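Local coordinates for Serine/threonine-protein kinase-like protein ACR4 (Arabidopsis thaliana, PDB 7A0J) that serves as a plant receptor kinase that acts with the CLE40 peptide to control formative cell division in root meristems, this chain being its extracellular beta-propeller domain, at residues G187-C192 and G238-A243; P229-L234 and G245-D250; L233-G238 and F272-A277. All coordinates share one frame; numbering follows the deposited sequence.

Contact 1: residues G187-C192 and G238-A243; sequences GGYHVC and GGKFYA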
ATOM      1  N   GLY A 187      -1.095  -4.623   7.039  1.00 38.95           N
ATOM      2  CA  GLY A 187      -1.718  -5.832   6.469  1.00 39.53           C
ATOM      3  C   GLY A 187      -3.192  -5.870   6.818  1.00 40.62           C
ATOM      4  O   GLY A 187      -3.729  -4.812   7.193  1.00 40.58           O
ATOM      5  N   GLY A 188      -3.819  -7.045   6.723  1.00 41.90           N
ATOM      6  CA  GLY A 188      -5.244  -7.245   7.047  1.00 43.75           C
ATOM      7  C   GLY A 188      -5.578  -6.770   8.452  1.00 44.70           C
ATOM      8  O   GLY A 188      -6.441  -5.880   8.586  1.00 44.96           O
ATOM      9  N   TYR A 189      -4.916  -7.339   9.464  1.00 45.42           N
ATOM     10  CA  TYR A 189      -5.230  -7.134  10.905  1.00 47.15           C
ATOM     11  C   TYR A 189      -3.932  -6.967  11.704  1.00 46.73           C
ATOM     12  O   TYR A 189      -3.900  -7.331  12.898  1.00 48.40           O
ATOM     13  CB  TYR A 189      -6.086  -8.298  11.411  1.00 49.79           C
ATOM     14  CG  TYR A 189      -7.237  -8.643  10.501  1.00 50.74           C
ATOM     15  CD1 TYR A 189      -8.456  -7.992  10.611  1.00 51.89           C
ATOM     16  CD2 TYR A 189      -7.099  -9.592   9.501  1.00 50.81           C
ATOM     17  CE1 TYR A 189      -9.513  -8.290   9.767  1.00 53.18           C
ATOM     18  CE2 TYR A 189      -8.147  -9.902   8.648  1.00 52.06           C
ATOM     19  CZ  TYR A 189      -9.359  -9.247   8.782  1.00 53.27           C
ATOM     20  OH  TYR A 189     -10.396  -9.548   7.947  1.00 55.03           O
ATOM     21  N   HIS A 190      -2.900  -6.413  11.064  1.00 44.79           N
ATOM     22  CA  HIS A 190      -1.572  -6.138  11.670  1.00 44.56           C
ATOM     23  C   HIS A 190      -0.901  -4.980  10.927  1.00 42.88           C
ATOM     24  O   HIS A 190      -1.333  -4.661   9.798  1.00 41.92           O
ATOM     25  CB  HIS A 190      -0.691  -7.394  11.637  1.00 45.07           C
ATOM     26  CG  HIS A 190      -0.026  -7.610  10.319  1.00 43.57           C
ATOM     27  ND1 HIS A 190      -0.620  -8.334   9.307  1.00 43.55           N
ATOM     28  CD2 HIS A 190       1.157  -7.174   9.834  1.00 42.31           C
ATOM     29  CE1 HIS A 190       0.176  -8.348   8.259  1.00 42.28           C
ATOM     30  NE2 HIS A 190       1.272  -7.641   8.555  1.00 41.58           N
ATOM     31  N   VAL A 191       0.127  -4.397  11.544  1.00 42.90           N
ATOM     32  CA  VAL A 191       1.073  -3.441  10.902  1.00 41.90           C
ATOM     33  C   VAL A 191       2.493  -3.921  11.208  1.00 42.32           C
ATOM     34  O   VAL A 191       2.745  -4.301  12.369  1.00 43.96           O
ATOM     35  CB  VAL A 191       0.852  -1.997  11.393  1.00 42.22           C
ATOM     36  CG1 VAL A 191       1.721  -1.003  10.635  1.00 41.23           C
ATOM     37  CG2 VAL A 191      -0.611  -1.589  11.320  1.00 42.53           C
ATOM     38  N   CYS A 192       3.366  -3.934  10.198  1.00 41.20           N
ATOM     39  CA  CYS A 192       4.835  -4.099  10.354  1.00 41.68           C
ATOM     40  C   CYS A 192       5.508  -2.765  10.025  1.00 41.23           C
ATOM     41  O   CYS A 192       5.099  -2.125   9.038  1.00 40.56           O
ATOM     42  CB  CYS A 192       5.385  -5.215   9.475  1.00 41.53           C
ATOM     43  SG  CYS A 192       4.848  -6.868   9.987  1.00 43.04           S
ATOM     44  N   GLY A 238       2.414  -6.068   3.825  1.00 36.43           N
ATOM     45  CA  GLY A 238       1.456  -6.812   4.662  1.00 37.36           C
ATOM     46  C   GLY A 238       0.377  -7.475   3.826  1.00 38.07           C
ATOM     47  O   GLY A 238      -0.319  -6.757   3.081  1.00 37.60           O
ATOM     48  N   GLY A 239       0.261  -8.801   3.930  1.00 39.42           N
ATOM     49  CA  GLY A 239      -0.903  -9.573   3.459  1.00 40.81           C
ATOM     50  C   GLY A 239      -1.985  -9.607   4.523  1.00 42.24           C
ATOM     51  O   GLY A 239      -1.855  -8.863   5.516  1.00 41.75           O
ATOM     52  N   LYS A 240      -3.005 -10.449   4.345  1.00 44.33           N
ATOM     53  CA  LYS A 240      -4.173 -10.507   5.263  1.00 46.42           C
ATOM     54  C   LYS A 240      -3.747 -11.103   6.612  1.00 47.30           C
ATOM     55  O   LYS A 240      -4.147 -10.529   7.642  1.00 48.12           O
ATOM     56  CB  LYS A 240      -5.338 -11.282   4.642  1.00 48.84           C
ATOM     57  CG  LYS A 240      -6.560 -11.393   5.542  1.00 51.45           C
ATOM     58  CD  LYS A 240      -7.878 -11.474   4.803  1.00 53.65           C
ATOM     59  CE  LYS A 240      -8.342 -10.132   4.275  1.00 52.92           C
ATOM     60  NZ  LYS A 240      -9.781  -9.907   4.546  1.00 55.43           N
ATOM     61  N   PHE A 241      -2.967 -12.191   6.612  1.00 47.77           N
ATOM     62  CA  PHE A 241      -2.520 -12.906   7.840  1.00 49.24           C
ATOM     63  C   PHE A 241      -1.006 -13.162   7.820  1.00 48.04           C
ATOM     64  O   PHE A 241      -0.552 -14.075   8.536  1.00 49.70           O
ATOM     65  CB  PHE A 241      -3.282 -14.225   7.990  1.00 52.32           C
ATOM     66  CG  PHE A 241      -4.779 -14.084   8.095  1.00 54.04           C
ATOM     67  CD1 PHE A 241      -5.353 -13.382   9.143  1.00 54.62           C
ATOM     68  CD2 PHE A 241      -5.616 -14.670   7.155  1.00 55.44           C
ATOM     69  CE1 PHE A 241      -6.731 -13.259   9.243  1.00 56.40           C
ATOM     70  CE2 PHE A 241      -6.994 -14.547   7.258  1.00 57.34           C
ATOM     71  CZ  PHE A 241      -7.549 -13.841   8.301  1.00 57.78           C
ATOM     72  N   TYR A 242      -0.244 -12.379   7.052  1.00 45.59           N
ATOM     73  CA  TYR A 242       1.225 -12.543   6.886  1.00 44.74           C
ATOM     74  C   TYR A 242       1.860 -11.203   6.502  1.00 42.59           C
ATOM     75  O   TYR A 242       1.134 -10.266   6.124  1.00 41.78           O
ATOM     76  CB  TYR A 242       1.532 -13.605   5.826  1.00 45.10           C
ATOM     77  CG  TYR A 242       1.309 -13.141   4.409  1.00 43.68           C
ATOM     78  CD1 TYR A 242       0.105 -13.370   3.763  1.00 44.32           C
ATOM     79  CD2 TYR A 242       2.290 -12.446   3.721  1.00 42.00           C
ATOM     80  CE1 TYR A 242      -0.114 -12.933   2.465  1.00 43.50           C
ATOM     81  CE2 TYR A 242       2.086 -11.997   2.427  1.00 41.14           C
ATOM     82  CZ  TYR A 242       0.879 -12.240   1.796  1.00 41.91           C
ATOM     83  OH  TYR A 242       0.675 -11.802   0.521  1.00 41.30           O
ATOM     84  N   ALA A 243       3.191 -11.135   6.585  1.00 42.16           N
ATOM     85  CA  ALA A 243       4.024 -10.024   6.068  1.00 40.71           C
ATOM     86  C   ALA A 243       5.204 -10.614   5.291  1.00 40.88           C
ATOM     87  O   ALA A 243       5.553 -11.784   5.540  1.00 42.10           O
ATOM     88  CB  ALA A 243       4.490  -9.147   7.206  1.00 40.73           C
TER
HETATM   89  O   HOH W   1      -3.114  -9.678   9.681  1.00 40.40           O

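Contact 2: residues P229-L234 and G245-D250; sequences PKEPLL and GIKRYD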
ATOM      1  N   PRO A 229      11.913 -11.554  10.875  1.00 57.91           N
ATOM      2  CA  PRO A 229      13.368 -11.676  10.787  1.00 59.17           C
ATOM      3  C   PRO A 229      14.108 -10.599  11.596  1.00 59.72           C
ATOM      4  O   PRO A 229      13.582  -9.510  11.737  1.00 58.58           O
ATOM      5  CB  PRO A 229      13.643 -11.519   9.283  1.00 57.50           C
ATOM      6  CG  PRO A 229      12.512 -10.642   8.793  1.00 54.97           C
ATOM      7  CD  PRO A 229      11.316 -11.043   9.631  1.00 55.14           C
ATOM      8  N   LYS A 230      15.301 -10.935  12.100  1.00 61.89           N
ATOM      9  CA  LYS A 230      16.170 -10.039  12.913  1.00 63.11           C
ATOM     10  C   LYS A 230      17.032  -9.168  11.990  1.00 62.04           C
ATOM     11  O   LYS A 230      17.506  -8.113  12.453  1.00 62.70           O
ATOM     12  CB  LYS A 230      17.054 -10.866  13.852  1.00 66.76           C
ATOM     13  N   GLU A 231      17.216  -9.591  10.733  1.00 60.53           N
ATOM     14  CA  GLU A 231      18.116  -8.939   9.743  1.00 60.07           C
ATOM     15  C   GLU A 231      17.546  -7.578   9.354  1.00 57.25           C
ATOM     16  O   GLU A 231      16.329  -7.398   9.340  1.00 54.78           O
ATOM     17  CB  GLU A 231      18.281  -9.814   8.496  1.00 59.83           C
ATOM     18  CG  GLU A 231      18.970 -11.144   8.757  1.00 62.66           C
ATOM     19  CD  GLU A 231      18.077 -12.268   9.259  1.00 62.87           C
ATOM     20  OE1 GLU A 231      16.864 -12.241   8.972  1.00 60.77           O
ATOM     21  OE2 GLU A 231      18.599 -13.170   9.942  1.00 66.05           O
ATOM     22  N   PRO A 232      18.399  -6.578   9.026  1.00 57.36           N
ATOM     23  CA  PRO A 232      17.920  -5.303   8.488  1.00 55.35           C
ATOM     24  C   PRO A 232      17.105  -5.504   7.201  1.00 52.38           C
ATOM     25  O   PRO A 232      17.533  -6.275   6.361  1.00 52.22           O
ATOM     26  CB  PRO A 232      19.205  -4.514   8.186  1.00 57.58           C
ATOM     27  CG  PRO A 232      20.265  -5.159   9.056  1.00 60.72           C
ATOM     28  CD  PRO A 232      19.864  -6.616   9.154  1.00 60.34           C
ATOM     29  N   LEU A 233      15.957  -4.826   7.087  1.00 50.12           N
ATOM     30  CA  LEU A 233      15.061  -4.879   5.899  1.00 47.91           C
ATOM     31  C   LEU A 233      15.084  -3.528   5.174  1.00 47.53           C
ATOM     32  O   LEU A 233      15.162  -2.492   5.863  1.00 48.23           O
ATOM     33  CB  LEU A 233      13.636  -5.227   6.345  1.00 46.26           C
ATOM     34  CG  LEU A 233      13.447  -6.585   7.021  1.00 46.77           C
ATOM     35  CD1 LEU A 233      11.969  -6.943   7.088  1.00 45.38           C
ATOM     36  CD2 LEU A 233      14.219  -7.683   6.304  1.00 47.59           C
ATOM     37  N   LEU A 234      15.018  -3.553   3.837  1.00 47.00           N
ATOM     38  CA  LEU A 234      14.899  -2.353   2.963  1.00 46.82           C
ATOM     39  C   LEU A 234      13.419  -1.998   2.778  1.00 44.54           C
ATOM     40  O   LEU A 234      13.101  -0.795   2.758  1.00 44.91           O
ATOM     41  CB  LEU A 234      15.551  -2.635   1.606  1.00 47.92           C
ATOM     42  CG  LEU A 234      17.078  -2.578   1.578  1.00 50.75           C
ATOM     43  CD1 LEU A 234      17.612  -3.185   0.289  1.00 51.64           C
ATOM     44  CD2 LEU A 234      17.580  -1.150   1.744  1.00 52.34           C
ATOM     45  N   GLY A 245       9.223  -9.139   3.466  1.00 40.31           N
ATOM     46  CA  GLY A 245      10.224  -8.061   3.409  1.00 40.15           C
ATOM     47  C   GLY A 245      11.393  -8.428   2.520  1.00 40.98           C
ATOM     48  O   GLY A 245      11.558  -9.626   2.213  1.00 41.65           O
ATOM     49  N   ILE A 246      12.160  -7.420   2.104  1.00 41.29           N
ATOM     50  CA  ILE A 246      13.443  -7.572   1.360  1.00 42.70           C
ATOM     51  C   ILE A 246      14.584  -7.306   2.349  1.00 44.16           C
ATOM     52  O   ILE A 246      14.609  -6.203   2.922  1.00 43.79           O
ATOM     53  CB  ILE A 246      13.477  -6.623   0.143  1.00 42.49           C
ATOM     54  CG1 ILE A 246      12.351  -6.944  -0.844  1.00 41.58           C
ATOM     55  CG2 ILE A 246      14.842  -6.643  -0.529  1.00 44.17           C
ATOM     56  CD1 ILE A 246      12.214  -5.952  -1.980  1.00 41.67           C
ATOM     57  N   LYS A 247      15.466  -8.291   2.555  1.00 46.13           N
ATOM     58  CA  LYS A 247      16.677  -8.168   3.412  1.00 48.53           C
ATOM     59  C   LYS A 247      17.667  -7.220   2.727  1.00 49.73           C
ATOM     60  O   LYS A 247      17.845  -7.345   1.506  1.00 49.69           O
ATOM     61  CB  LYS A 247      17.322  -9.538   3.646  1.00 50.45           C
ATOM     62  CG  LYS A 247      16.475 -10.537   4.421  1.00 50.34           C
ATOM     63  CD  LYS A 247      17.178 -11.860   4.640  1.00 52.84           C
ATOM     64  CE  LYS A 247      16.337 -12.871   5.388  1.00 53.22           C
ATOM     65  NZ  LYS A 247      17.104 -14.106   5.679  1.00 56.13           N
ATOM     66  N   ARG A 248      18.286  -6.314   3.486  1.00 51.37           N
ATOM     67  CA  ARG A 248      19.151  -5.230   2.947  1.00 53.27           C
ATOM     68  C   ARG A 248      20.418  -5.812   2.314  1.00 55.63           C
ATOM     69  O   ARG A 248      20.871  -5.251   1.294  1.00 56.49           O
ATOM     70  CB  ARG A 248      19.524  -4.230   4.045  1.00 54.96           C
ATOM     71  CG  ARG A 248      20.290  -3.017   3.535  1.00 56.98           C
ATOM     72  CD  ARG A 248      20.301  -1.890   4.546  1.00 58.12           C
ATOM     73  NE  ARG A 248      21.108  -2.221   5.712  1.00 60.67           N
ATOM     74  CZ  ARG A 248      21.036  -1.607   6.890  1.00 61.81           C
ATOM     75  NH1 ARG A 248      20.176  -0.619   7.080  1.00 60.52           N
ATOM     76  NH2 ARG A 248      21.821  -1.992   7.882  1.00 64.36           N
ATOM     77  N   TYR A 249      20.969  -6.886   2.888  1.00 56.93           N
ATOM     78  CA  TYR A 249      22.301  -7.431   2.516  1.00 59.75           C
ATOM     79  C   TYR A 249      22.240  -8.097   1.135  1.00 59.13           C
ATOM     80  O   TYR A 249      23.085  -7.750   0.285  1.00 60.89           O
ATOM     81  CB  TYR A 249      22.826  -8.397   3.582  1.00 61.73           C
ATOM     82  CG  TYR A 249      24.330  -8.504   3.598  1.00 65.56           C
ATOM     83  CD1 TYR A 249      25.103  -7.524   4.198  1.00 67.71           C
ATOM     84  CD2 TYR A 249      24.984  -9.563   2.987  1.00 67.33           C
ATOM     85  CE1 TYR A 249      26.486  -7.600   4.209  1.00 71.54           C
ATOM     86  CE2 TYR A 249      26.366  -9.654   2.989  1.00 70.94           C
ATOM     87  CZ  TYR A 249      27.121  -8.669   3.603  1.00 73.18           C
ATOM     88  OH  TYR A 249      28.483  -8.740   3.615  1.00 77.19           O
ATOM     89  N   ASP A 250      21.290  -9.017   0.919  1.00 56.82           N
ATOM     90  CA  ASP A 250      21.237  -9.885  -0.292  1.00 56.71           C
ATOM     91  C   ASP A 250      19.963  -9.629  -1.115  1.00 53.91           C
ATOM     92  O   ASP A 250      19.776 -10.338  -2.122  1.00 53.81           O
ATOM     93  CB  ASP A 250      21.381 -11.364   0.088  1.00 57.75           C
ATOM     94  CG  ASP A 250      20.287 -11.906   0.994  1.00 56.12           C
ATOM     95  OD1 ASP A 250      19.427 -11.113   1.426  1.00 54.21           O
ATOM     96  OD2 ASP A 250      20.306 -13.123   1.265  1.00 57.15           O
TER
HETATM   97  O   HOH W   2      19.843  -7.667   5.582  1.00 49.85           O

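Contact 3: residues L233-G238 and F272-A277; sequences LLAVVG and FYDLAA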
ATOM      1  N   LEU A 233      15.957  -4.826   7.087  1.00 50.12           N
ATOM      2  CA  LEU A 233      15.061  -4.879   5.899  1.00 47.91           C
ATOM      3  C   LEU A 233      15.084  -3.528   5.174  1.00 47.53           C
ATOM      4  O   LEU A 233      15.162  -2.492   5.863  1.00 48.23           O
ATOM      5  CB  LEU A 233      13.636  -5.227   6.345  1.00 46.26           C
ATOM      6  CG  LEU A 233      13.447  -6.585   7.021  1.00 46.77           C
ATOM      7  CD1 LEU A 233      11.969  -6.943   7.088  1.00 45.38           C
ATOM      8  CD2 LEU A 233      14.219  -7.683   6.304  1.00 47.59           C
ATOM      9  N   LEU A 234      15.018  -3.553   3.837  1.00 47.00           N
ATOM     10  CA  LEU A 234      14.899  -2.353   2.963  1.00 46.82           C
ATOM     11  C   LEU A 234      13.419  -1.998   2.778  1.00 44.54           C
ATOM     12  O   LEU A 234      13.101  -0.795   2.758  1.00 44.91           O
ATOM     13  CB  LEU A 234      15.551  -2.635   1.606  1.00 47.92           C
ATOM     14  CG  LEU A 234      17.078  -2.578   1.578  1.00 50.75           C
ATOM     15  CD1 LEU A 234      17.612  -3.185   0.289  1.00 51.64           C
ATOM     16  CD2 LEU A 234      17.580  -1.150   1.744  1.00 52.34           C
ATOM     17  N   ALA A 235      12.560  -3.012   2.627  1.00 42.73           N
ATOM     18  CA  ALA A 235      11.106  -2.867   2.384  1.00 40.65           C
ATOM     19  C   ALA A 235      10.332  -3.923   3.178  1.00 39.69           C
ATOM     20  O   ALA A 235      10.907  -4.984   3.489  1.00 40.19           O
ATOM     21  CB  ALA A 235      10.820  -2.980   0.907  1.00 40.22           C
ATOM     22  N   VAL A 236       9.068  -3.626   3.490  1.00 38.45           N
ATOM     23  CA  VAL A 236       8.109  -4.565   4.140  1.00 37.91           C
ATOM     24  C   VAL A 236       6.730  -4.363   3.500  1.00 36.62           C
ATOM     25  O   VAL A 236       6.406  -3.217   3.129  1.00 36.14           O
ATOM     26  CB  VAL A 236       8.079  -4.370   5.669  1.00 38.69           C
ATOM     27  CG1 VAL A 236       7.711  -2.946   6.061  1.00 38.58           C
ATOM     28  CG2 VAL A 236       7.158  -5.372   6.352  1.00 39.03           C
ATOM     29  N   VAL A 237       5.968  -5.449   3.354  1.00 36.36           N
ATOM     30  CA  VAL A 237       4.566  -5.443   2.842  1.00 35.99           C
ATOM     31  C   VAL A 237       3.721  -6.330   3.762  1.00 36.40           C
ATOM     32  O   VAL A 237       4.295  -7.231   4.401  1.00 37.17           O
ATOM     33  CB  VAL A 237       4.492  -5.904   1.373  1.00 35.98           C
ATOM     34  CG1 VAL A 237       5.203  -4.932   0.444  1.00 35.73           C
ATOM     35  CG2 VAL A 237       5.029  -7.316   1.181  1.00 36.74           C
ATOM     36  N   GLY A 238       2.414  -6.068   3.825  1.00 36.43           N
ATOM     37  CA  GLY A 238       1.456  -6.812   4.662  1.00 37.36           C
ATOM     38  C   GLY A 238       0.377  -7.475   3.826  1.00 38.07           C
ATOM     39  O   GLY A 238      -0.319  -6.757   3.081  1.00 37.60           O
ATOM     40  N   PHE A 272      14.948  -9.169  -5.405  1.00 57.63           N
ATOM     41  CA  PHE A 272      13.919  -8.161  -5.773  1.00 55.67           C
ATOM     42  C   PHE A 272      14.381  -6.777  -5.307  1.00 56.24           C
ATOM     43  O   PHE A 272      15.135  -6.704  -4.315  1.00 57.21           O
ATOM     44  CB  PHE A 272      12.571  -8.498  -5.131  1.00 53.38           C
ATOM     45  CG  PHE A 272      12.000  -9.843  -5.504  1.00 52.96           C
ATOM     46  CD1 PHE A 272      11.491 -10.073  -6.773  1.00 52.89           C
ATOM     47  CD2 PHE A 272      11.953 -10.874  -4.578  1.00 53.23           C
ATOM     48  CE1 PHE A 272      10.953 -11.306  -7.110  1.00 52.90           C
ATOM     49  CE2 PHE A 272      11.416 -12.107  -4.917  1.00 53.48           C
ATOM     50  CZ  PHE A 272      10.916 -12.319  -6.181  1.00 53.20           C
ATOM     51  N   TYR A 273      13.940  -5.718  -5.996  1.00 55.99           N
ATOM     52  CA  TYR A 273      14.171  -4.304  -5.600  1.00 57.21           C
ATOM     53  C   TYR A 273      12.909  -3.735  -4.934  1.00 54.49           C
ATOM     54  O   TYR A 273      13.012  -2.644  -4.343  1.00 55.37           O
ATOM     55  CB  TYR A 273      14.658  -3.470  -6.791  1.00 60.57           C
ATOM     56  CG  TYR A 273      13.609  -3.019  -7.777  1.00 60.76           C
ATOM     57  CD1 TYR A 273      12.786  -1.935  -7.508  1.00 60.85           C
ATOM     58  CD2 TYR A 273      13.471  -3.642  -9.008  1.00 61.61           C
ATOM     59  CE1 TYR A 273      11.832  -1.506  -8.416  1.00 61.41           C
ATOM     60  CE2 TYR A 273      12.524  -3.223  -9.930  1.00 62.34           C
ATOM     61  CZ  TYR A 273      11.701  -2.151  -9.633  1.00 62.23           C
ATOM     62  OH  TYR A 273      10.765  -1.732 -10.536  1.00 63.30           O
ATOM     63  N   ASP A 274      11.772  -4.440  -5.008  1.00 51.48           N
ATOM     64  CA  ASP A 274      10.502  -4.021  -4.353  1.00 49.29           C
ATOM     65  C   ASP A 274       9.517  -5.197  -4.289  1.00 46.73           C
ATOM     66  O   ASP A 274       9.652  -6.132  -5.102  1.00 46.59           O
ATOM     67  CB  ASP A 274       9.882  -2.823  -5.078  1.00 50.17           C
ATOM     68  CG  ASP A 274       9.026  -1.934  -4.191  1.00 49.82           C
ATOM     69  OD1 ASP A 274       8.799  -2.308  -3.022  1.00 48.71           O
ATOM     70  OD2 ASP A 274       8.598  -0.868  -4.678  1.00 51.46           O
ATOM     71  N   LEU A 275       8.574  -5.141  -3.341  1.00 44.99           N
ATOM     72  CA  LEU A 275       7.484  -6.138  -3.148  1.00 43.29           C
ATOM     73  C   LEU A 275       6.131  -5.422  -3.118  1.00 41.90           C
ATOM     74  O   LEU A 275       6.098  -4.220  -2.791  1.00 42.03           O
ATOM     75  CB  LEU A 275       7.693  -6.897  -1.833  1.00 43.80           C
ATOM     76  CG  LEU A 275       8.907  -7.820  -1.756  1.00 45.19           C
ATOM     77  CD1 LEU A 275       8.953  -8.523  -0.408  1.00 46.16           C
ATOM     78  CD2 LEU A 275       8.906  -8.838  -2.888  1.00 45.30           C
ATOM     79  N   ALA A 276       5.065  -6.154  -3.451  1.00 40.76           N
ATOM     80  CA  ALA A 276       3.647  -5.775  -3.245  1.00 39.95           C
ATOM     81  C   ALA A 276       2.898  -6.992  -2.693  1.00 39.63           C
ATOM     82  O   ALA A 276       3.259  -8.125  -3.066  1.00 39.88           O
ATOM     83  CB  ALA A 276       3.040  -5.286  -4.537  1.00 40.27           C
ATOM     84  N   ALA A 277       1.914  -6.764  -1.821  1.00 39.48           N
ATOM     85  CA  ALA A 277       1.125  -7.824  -1.152  1.00 40.18           C
ATOM     86  C   ALA A 277      -0.367  -7.601  -1.414  1.00 40.21           C
ATOM     87  O   ALA A 277      -0.830  -6.450  -1.285  1.00 39.87           O
ATOM     88  CB  ALA A 277       1.430  -7.842   0.325  1.00 41.14           C
TER
HETATM   89  O   HOH W   3      -0.051  -4.560   0.892  1.00 43.23           O

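Contact 1: residues G187-C192 and G238-A243
Gly188 N donates to Gly239 O across the seam between two consecutive blades of the propeller, a 2.9 Å bond whose donor stands above the carbonyl plane. This is the tight end. Gly187 CA lies 3.2 Å from the same Gly239 O, and a side chain on either Gly187 or Gly188 would run into the facing backbone. His190 adds to the crowding: its chi1 of 81° sets CG between the backbone N and the carbonyl carbon. The imidazole presents its edge to Tyr242 O, with CE1 3.0 Å away. In the plane of that ring a water meets ND1 and also accepts from Tyr189 N. Cys192 SG, in its disulfide with Cys204, packs 3.6 Å from Ala243 CB.

Toward solvent the fit slackens. The Tyr189 and Phe241 rings are near parallel, at 18°, but slid so far apart that they barely overlap. Lys240 runs alongside Tyr189, and its NZ makes a weak 3.5 Å hydrogen bond to Tyr189 OH besides a weak, long ion pair with Asp98. Specific pairing therefore rests on backbone carbonyls meeting an N-H and a probably polarised imidazole C-H, while the lysine adds only a weak bond to this seam.

Contact 2: residues P229-L234 and G245-D250
The guanidinium of Arg248 carries Pro232 CB over the centre of one face, 3.6 Å above the plane, the two side chains crossing at about a right angle; its NH1 donates to Leu198 O, in the preceding blade. The site is the outer end of a beta hairpin, strands 233-238 and 242-247, in the sixth repeat of the propeller. Leu233 and Lys247 form an antiparallel non-hydrogen-bonded pair, flanked by Arg248 N to Pro232 O (3.0 Å) and Leu234 N to Ile246 O (2.8 Å). A water also donates to Pro232 O, so two bonds grip that carbonyl, and the same water accepts from Tyr249 N. Leu234 lies across the stem of Arg248, CG 3.6 Å from Arg248 CA and CD2 3.7 Å from Arg248 CG. An alanine in place of Leu234 would probably open a gap beside CA and CG of Arg248, leaving the stem of the arginine without its apolar cover there. On the Lys247 side, Leu233 CD2 packs 3.8 Å from Lys247 CA. The lysine chain runs extended beyond CG and brings NZ to 3.8 Å from Glu231 OE1, a long salt bridge.

Contact 3: residues L233-G238 and F272-A277
Val237 makes the largest single contribution to the interface between strands 235-238 and 274-277, through its two methyl groups. Its chi1 of -65° sets CG1 anti to the carbonyl carbon, where it rests 3.4 Å from Leu275 O and 3.9 Å from Leu275 CB. The other methyl, CG2, meets Ala277 CB at 3.7 Å. Val237 and Leu275 cross at about a right angle, with CG1 of the valine over the root of the leucine and its backbone carbonyl. Ala277 CB reaches on to the next residue and touches Gly238 O at 3.4 Å.

Despite running almost parallel, at 10° with axes approaching to 6.0 Å, the two strands share no hydrogen bond. They are the innermost strands of successive blades, running side by side round the central axis as expected of a beta-propeller. Where they come closest to sharing polar atoms, a water lies within hydrogen-bonding distance of Gly238 O and Ala277 O and can donate to either, though it has more acceptors in reach than protons. At the other end the contact thins out, with Ala235 CB only brushing Asp274 OD1.

A second shell backs these groups. Asp274 folds its carboxylate back so that OD1 accepts from Leu275 N at 2.9 Å, a strongly bent bond of 132° that ties the aspartate side chain to the leucine's own N-H. Cys244 of the neighbouring strand lies against both Val237 and Leu275, and Ile246 also backs Leu275.

Farther out, Tyr242 on strand 242-247 and Thr282 on strand 281-285 both touch Ala277. Asp274 and Ala276 lean on strand 7-10, near the start of the chain. Strand 274-277 thus sits between the hairpin of the sixth repeat and that early strand.

From the N terminus, residues 187-192 come first; contact 1 closes a loop of some 45 residues when 238-243 arrives, tying the fifth repeat to the sixth. Before that loop closes the chain passes through 229-234 and 233-238, so contacts 2 and 3 both begin inside it and end beyond it, crossing contact 1. Of these two, contact 2 closes first, over the short span of the sixth repeat's hairpin; contact 3 uses the same strand, touching from Ala235 onward, and reaches on to the seventh repeat. Gly238 serves contacts 1 and 3 alike, and Ile246 of contact 2 packs on Leu275 of contact 3. Together they hold the sixth blade between its two neighbours.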